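Local coordinates for protein putative superoxide reductase (Thermotoga maritima, PDB 3QZB) that probably catalyses the one-electron reduction of superoxide to hydrogen peroxide at a mononuclear iron centre, drawing its electrons from reduced rubredoxin, at residues T60-I65 with G97-A102; F88-E93 with V103-T108. One frame throughout, in Å; residues are numbered along the deposited sequence. Where two conformers were deposited one is given.

Contact 1: T60-I65 with G97-A102; sequences TTEHHI and GPNIGA. With FE (Fe (III) ion), chain B.
Asn99 reaches across to Thr60, Thr61 and Glu62, and its side chain can be followed outward atom by atom. From CB, chi1 -58° puts CG anti to the carbonyl carbon, and from there the amide reaches the 60-65 loop. OD1 accepts the backbone N-H of Thr61 at 3.0 Å from N, the donor tilted 28° from the carbonyl plane, and lies 3.3 Å from Thr60 CB. ND2 donates to OE1 of Glu62 at 2.8 Å; the bond is nearly straight (171°), lies in the amide plane and uses the syn lone pair of OE1. A water bridges ND2 and Glu62 OE2, so both groups are tied twice. The backbone N of Asn99, in turn, donates to Thr61 OG1 at 3.1 Å, the hydroxyl accepting here while it donates to His91 O. Beside this network Pro98 CB packs 3.6 Å from Glu62 OE2. Asn99 occupies the third position of a type II turn, Gly97 to Ile100, with positive phi. Further along the 60-65 loop, His63 NE2 binds the iron at 2.2 Å, joined there by His29, His57, Cys127 and His130. The contact thus joins the loop between strands 44-51 and 65-74 to the one between strands 81-87 and 103-115.

Contact 2: F88-E93 with V103-T108; sequences FNAHGE and VYTEPT
Val103 and Ala90 meet where strand 103-115 begins to run beside the 88-93 loop. Val103 CG1 lies 3.9 Å from Ala90 CB, while Val103 O accepts the N-H of Gly92. Tyr104 forms a single beta bridge with His91, their CA atoms 4.6 Å apart. This one bridge ties the non-strand loop after strand 81-87 to strand 103-115 of the immunoglobulin-like beta-sandwich, whose residues 103-106 also pair with a strand of the second subunit. With CG of Tyr104 anti to its carbonyl carbon (chi1 -61°), the ring lies against Gly92: Gly92 CA stands 3.8 Å from the centroid, 28° off the normal, a CH-pi contact over one face. Thr105 N donates to Ala90 O at 2.8 Å, and the same oxygen receives a CA-H...O contact from Tyr104 CA. OG1 of Thr105 takes only a weak bond from Ala90 N, its stronger partner being Val83 O of the second subunit; CG2 comes to the edge of the Phe88 ring, near its plane. Glu106 O lies over a face of that ring, 3.4 Å from Phe88 CD1. On that face Pro107 CA sits 3.7 Å from the centroid and only 15° off the normal, a second CH-pi contact. Pro107 centres an inverse gamma turn where the chain turns a corner, and Thr108 O then approaches Phe88 CE1. The chemistry is therefore divided: backbone bonds fix the register around Ala90 and Gly92, whereas the Phe88 and Tyr104 faces are met by the CH groups of Pro107 and Gly92, giving a buried seam of paired backbone groups and packed rings.

Contact 1 is a surface contact and contact 2 a buried one, yet their centres lie only about 8 Å apart. Both draw on the connection between strands 81-87 and 103-115: residues 97-102 run directly into strand 103-115, and residues 88-93 begin the same loop. The contacts are sewn together by a probable hydrogen bond, Gly101 N to Gly92 O at 2.8 Å, by the Thr61 hydroxyl already described, and by stacking of the His64 and His91 rings. Polar side-chain ends and a bridging water dominate contact 1; backbone pairing and aromatic faces dominate contact 2, whose strand extends into a sheet with the second subunit.

Contact 1: T60-I65 with G97-A102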
loop_
_atom_site.group_PDB
_atom_site.type_symbol
_atom_site.label_atom_id
_atom_site.label_comp_id
_atom_site.label_asym_id
_atom_site.label_seq_id
_atom_site.Cartn_x
_atom_site.Cartn_y
_atom_site.Cartn_z
ATOM N N THR A 60 6.244 -18.936 -2.758
ATOM C CA THR A 60 5.289 -19.666 -3.578
ATOM C C THR A 60 3.965 -18.935 -3.573
ATOM O O THR A 60 3.726 -18.036 -2.748
ATOM C CB THR A 60 5.101 -21.118 -3.076
ATOM O OG1 THR A 60 4.427 -21.035 -1.810
ATOM C CG2 THR A 60 6.452 -21.859 -2.950
ATOM N N THR A 61 3.032 -19.368 -4.433
ATOM C CA THR A 61 1.770 -18.763 -4.433
ATOM C C THR A 61 1.059 -18.921 -3.068
ATOM O O THR A 61 0.382 -18.030 -2.591
ATOM C CB THR A 61 0.931 -19.362 -5.591
ATOM O OG1 THR A 61 1.591 -19.147 -6.874
ATOM C CG2 THR A 61 -0.500 -18.812 -5.643
ATOM N N GLU A 62 1.245 -20.075 -2.420
ATOM C CA GLU A 62 0.625 -20.374 -1.156
ATOM C C GLU A 62 1.290 -19.751 0.062
ATOM O O GLU A 62 0.615 -19.537 1.068
ATOM C CB GLU A 62 0.530 -21.917 -0.967
ATOM C CG GLU A 62 -0.211 -22.646 -2.088
ATOM C CD GLU A 62 0.571 -22.822 -3.434
ATOM O OE1 GLU A 62 1.823 -22.657 -3.518
ATOM O OE2 GLU A 62 -0.112 -23.212 -4.434
ATOM N N HIS A 63 2.601 -19.487 -0.032
ATOM C CA HIS A 63 3.379 -19.079 1.143
ATOM C C HIS A 63 4.458 -18.109 0.690
ATOM O O HIS A 63 5.396 -18.489 -0.002
ATOM C CB HIS A 63 4.014 -20.282 1.819
ATOM C CG HIS A 63 4.807 -19.960 3.044
ATOM N ND1 HIS A 63 5.804 -20.789 3.488
ATOM C CD2 HIS A 63 4.801 -18.878 3.876
ATOM C CE1 HIS A 63 6.359 -20.237 4.564
ATOM N NE2 HIS A 63 5.765 -19.065 4.830
ATOM N N HIS A 64 4.398 -16.871 1.187
ATOM C CA HIS A 64 5.332 -15.838 0.775
ATOM C C HIS A 64 5.317 -14.678 1.728
ATOM O O HIS A 64 4.326 -14.433 2.428
ATOM C CB HIS A 64 4.972 -15.353 -0.657
ATOM C CG HIS A 64 3.524 -14.937 -0.804
ATOM N ND1 HIS A 64 2.593 -15.756 -1.402
ATOM C CD2 HIS A 64 2.848 -13.831 -0.425
ATOM C CE1 HIS A 64 1.419 -15.145 -1.368
ATOM N NE2 HIS A 64 1.533 -13.999 -0.749
ATOM N N ILE A 65 6.412 -13.941 1.732
ATOM C CA ILE A 65 6.450 -12.630 2.422
ATOM C C ILE A 65 5.770 -11.578 1.575
ATOM O O ILE A 65 6.061 -11.390 0.414
ATOM C CB ILE A 65 7.911 -12.238 2.683
ATOM C CG1 ILE A 65 8.672 -13.321 3.470
ATOM C CG2 ILE A 65 7.975 -10.851 3.363
ATOM C CD1 ILE A 65 8.033 -13.681 4.784
ATOM N N GLY A 97 -1.822 -21.789 -13.730
ATOM C CA GLY A 97 -1.780 -22.448 -12.434
ATOM C C GLY A 97 -0.877 -21.769 -11.457
ATOM O O GLY A 97 -0.012 -20.919 -11.782
ATOM N N PRO A 98 -1.030 -22.087 -10.160
ATOM C CA PRO A 98 -0.116 -21.529 -9.147
ATOM C C PRO A 98 1.287 -22.078 -9.387
ATOM O O PRO A 98 1.471 -23.180 -9.877
ATOM C CB PRO A 98 -0.684 -22.057 -7.812
ATOM C CG PRO A 98 -1.375 -23.310 -8.211
ATOM C CD PRO A 98 -1.969 -23.048 -9.578
ATOM N N ASN A 99 2.272 -21.254 -9.084
ATOM C CA ASN A 99 3.660 -21.685 -9.126
ATOM C C ASN A 99 4.183 -22.017 -10.514
ATOM O O ASN A 99 5.231 -22.627 -10.607
ATOM C CB ASN A 99 3.949 -22.837 -8.122
ATOM C CG ASN A 99 3.601 -22.409 -6.736
ATOM O OD1 ASN A 99 4.180 -21.419 -6.234
ATOM N ND2 ASN A 99 2.699 -23.111 -6.096
ATOM N N ILE A 100 3.488 -21.599 -11.564
ATOM C CA ILE A 100 4.090 -21.693 -12.909
ATOM C C ILE A 100 4.023 -20.320 -13.625
ATOM O O ILE A 100 4.256 -20.247 -14.830
ATOM C CB ILE A 100 3.563 -22.866 -13.799
ATOM C CG1 ILE A 100 2.084 -22.615 -14.059
ATOM C CG2 ILE A 100 3.880 -24.324 -13.157
ATOM C CD1 ILE A 100 1.550 -23.679 -15.125
ATOM N N GLY A 101 3.795 -19.225 -12.908
ATOM C CA GLY A 101 3.835 -17.910 -13.535
ATOM C C GLY A 101 5.271 -17.434 -13.815
ATOM O O GLY A 101 6.284 -18.029 -13.391
ATOM N N ALA A 102 5.350 -16.324 -14.516
ATOM C CA ALA A 102 6.620 -15.810 -15.033
ATOM C C ALA A 102 7.463 -15.050 -14.016
ATOM O O ALA A 102 8.611 -14.785 -14.344
ATOM C CB ALA A 102 6.350 -14.916 -16.211
HETATM FE FE FE B . 6.310 -17.682 6.390
HETATM O O HOH W 1 0.911 -25.490 -6.232
#

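Contact 2: F88-E93 with V103-T108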
loop_
_atom_site.group_PDB
_atom_site.type_symbol
_atom_site.label_atom_id
_atom_site.label_comp_id
_atom_site.label_asym_id
_atom_site.label_seq_id
_atom_site.Cartn_x
_atom_site.Cartn_y
_atom_site.Cartn_z
ATOM N N PHE A 88 5.785 -6.828 -1.974
ATOM C CA PHE A 88 6.364 -7.847 -2.859
ATOM C C PHE A 88 5.181 -8.656 -3.381
ATOM O O PHE A 88 4.664 -9.477 -2.590
ATOM C CB PHE A 88 7.361 -8.699 -2.082
ATOM C CG PHE A 88 8.301 -7.859 -1.251
ATOM C CD1 PHE A 88 9.137 -6.902 -1.859
ATOM C CD2 PHE A 88 8.351 -7.987 0.109
ATOM C CE1 PHE A 88 9.960 -6.106 -1.060
ATOM C CE2 PHE A 88 9.163 -7.163 0.860
ATOM C CZ PHE A 88 9.970 -6.228 0.268
ATOM N N ASN A 89 4.729 -8.377 -4.606
ATOM C CA ASN A 89 3.394 -8.753 -4.985
ATOM C C ASN A 89 3.264 -9.826 -6.051
ATOM O O ASN A 89 2.156 -10.173 -6.443
ATOM C CB ASN A 89 2.560 -7.528 -5.340
ATOM C CG ASN A 89 2.309 -6.636 -4.136
ATOM O OD1 ASN A 89 2.460 -7.096 -3.002
ATOM N ND2 ASN A 89 1.939 -5.367 -4.365
ATOM N N ALA A 90 4.387 -10.367 -6.537
ATOM C CA ALA A 90 4.365 -11.461 -7.502
ATOM C C ALA A 90 4.902 -12.713 -6.844
ATOM O O ALA A 90 5.988 -12.680 -6.240
ATOM C CB ALA A 90 5.195 -11.111 -8.730
ATOM N N HIS A 91 4.145 -13.806 -6.946
ATOM C CA HIS A 91 4.496 -15.058 -6.285
ATOM C C HIS A 91 4.202 -16.263 -7.181
ATOM O O HIS A 91 3.779 -17.302 -6.676
ATOM C CB HIS A 91 3.829 -15.211 -4.919
ATOM C CG HIS A 91 3.903 -13.967 -4.103
ATOM N ND1 HIS A 91 5.052 -13.548 -3.479
ATOM C CD2 HIS A 91 2.976 -13.030 -3.880
ATOM C CE1 HIS A 91 4.812 -12.374 -2.906
ATOM N NE2 HIS A 91 3.554 -12.057 -3.122
ATOM N N GLY A 92 4.431 -16.121 -8.477
ATOM C CA GLY A 92 4.273 -17.265 -9.399
ATOM C C GLY A 92 2.847 -17.589 -9.804
ATOM O O GLY A 92 2.634 -18.608 -10.473
ATOM N N GLU A 93 1.872 -16.807 -9.393
ATOM C CA GLU A 93 0.487 -16.999 -9.765
ATOM C C GLU A 93 0.287 -16.854 -11.240
ATOM O O GLU A 93 0.903 -15.977 -11.845
ATOM C CB GLU A 93 -0.370 -15.936 -9.084
ATOM C CG GLU A 93 -0.113 -15.878 -7.611
ATOM C CD GLU A 93 0.922 -14.855 -7.181
ATOM O OE1 GLU A 93 1.692 -14.364 -8.024
ATOM O OE2 GLU A 93 1.004 -14.579 -5.968
ATOM N N VAL A 103 6.874 -14.623 -12.889
ATOM C CA VAL A 103 7.564 -13.617 -12.076
ATOM C C VAL A 103 7.306 -13.824 -10.594
ATOM O O VAL A 103 6.177 -14.112 -10.125
ATOM C CB VAL A 103 7.222 -12.175 -12.495
ATOM C CG1 VAL A 103 5.703 -11.924 -12.561
ATOM C CG2 VAL A 103 7.924 -11.107 -11.650
ATOM N N TYR A 104 8.372 -13.618 -9.809
ATOM C CA TYR A 104 8.373 -13.630 -8.341
ATOM C C TYR A 104 9.099 -12.402 -7.838
ATOM O O TYR A 104 10.147 -12.058 -8.375
ATOM C CB TYR A 104 9.128 -14.854 -7.783
ATOM C CG TYR A 104 8.517 -16.193 -8.190
ATOM C CD1 TYR A 104 8.716 -16.721 -9.457
ATOM C CD2 TYR A 104 7.748 -16.902 -7.302
ATOM C CE1 TYR A 104 8.129 -17.921 -9.841
ATOM C CE2 TYR A 104 7.173 -18.130 -7.685
ATOM C CZ TYR A 104 7.341 -18.617 -8.967
ATOM O OH TYR A 104 6.744 -19.828 -9.288
ATOM N N THR A 105 8.577 -11.785 -6.774
ATOM C CA THR A 105 9.236 -10.649 -6.127
ATOM C C THR A 105 9.782 -11.111 -4.791
ATOM O O THR A 105 9.019 -11.564 -3.915
ATOM C CB THR A 105 8.281 -9.487 -5.887
ATOM O OG1 THR A 105 7.534 -9.284 -7.089
ATOM C CG2 THR A 105 9.091 -8.259 -5.461
ATOM N N GLU A 106 11.109 -11.009 -4.624
ATOM C CA GLU A 106 11.754 -11.418 -3.398
ATOM C C GLU A 106 11.631 -10.371 -2.301
ATOM O O GLU A 106 11.578 -9.173 -2.586
ATOM C CB GLU A 106 13.235 -11.759 -3.617
ATOM C CG GLU A 106 13.451 -12.953 -4.575
ATOM C CD GLU A 106 12.980 -14.249 -3.939
ATOM O OE1 GLU A 106 13.623 -14.664 -2.975
ATOM O OE2 GLU A 106 11.965 -14.828 -4.350
ATOM N N PRO A 107 11.640 -10.806 -1.037
ATOM C CA PRO A 107 11.448 -9.867 0.082
ATOM C C PRO A 107 12.745 -9.217 0.554
ATOM O O PRO A 107 13.264 -9.445 1.625
ATOM C CB PRO A 107 10.797 -10.704 1.159
ATOM C CG PRO A 107 11.406 -12.062 0.955
ATOM C CD PRO A 107 11.514 -12.204 -0.569
ATOM N N THR A 108 13.221 -8.354 -0.351
ATOM C CA THR A 108 14.454 -7.595 -0.231
ATOM C C THR A 108 14.095 -6.207 -0.716
ATOM O O THR A 108 13.417 -6.063 -1.721
ATOM C CB THR A 108 15.621 -8.236 -1.056
ATOM O OG1 THR A 108 15.771 -9.600 -0.701
ATOM C CG2 THR A 108 16.945 -7.483 -0.779
HETATM O O HOH W 2 4.103 -15.071 -11.820
#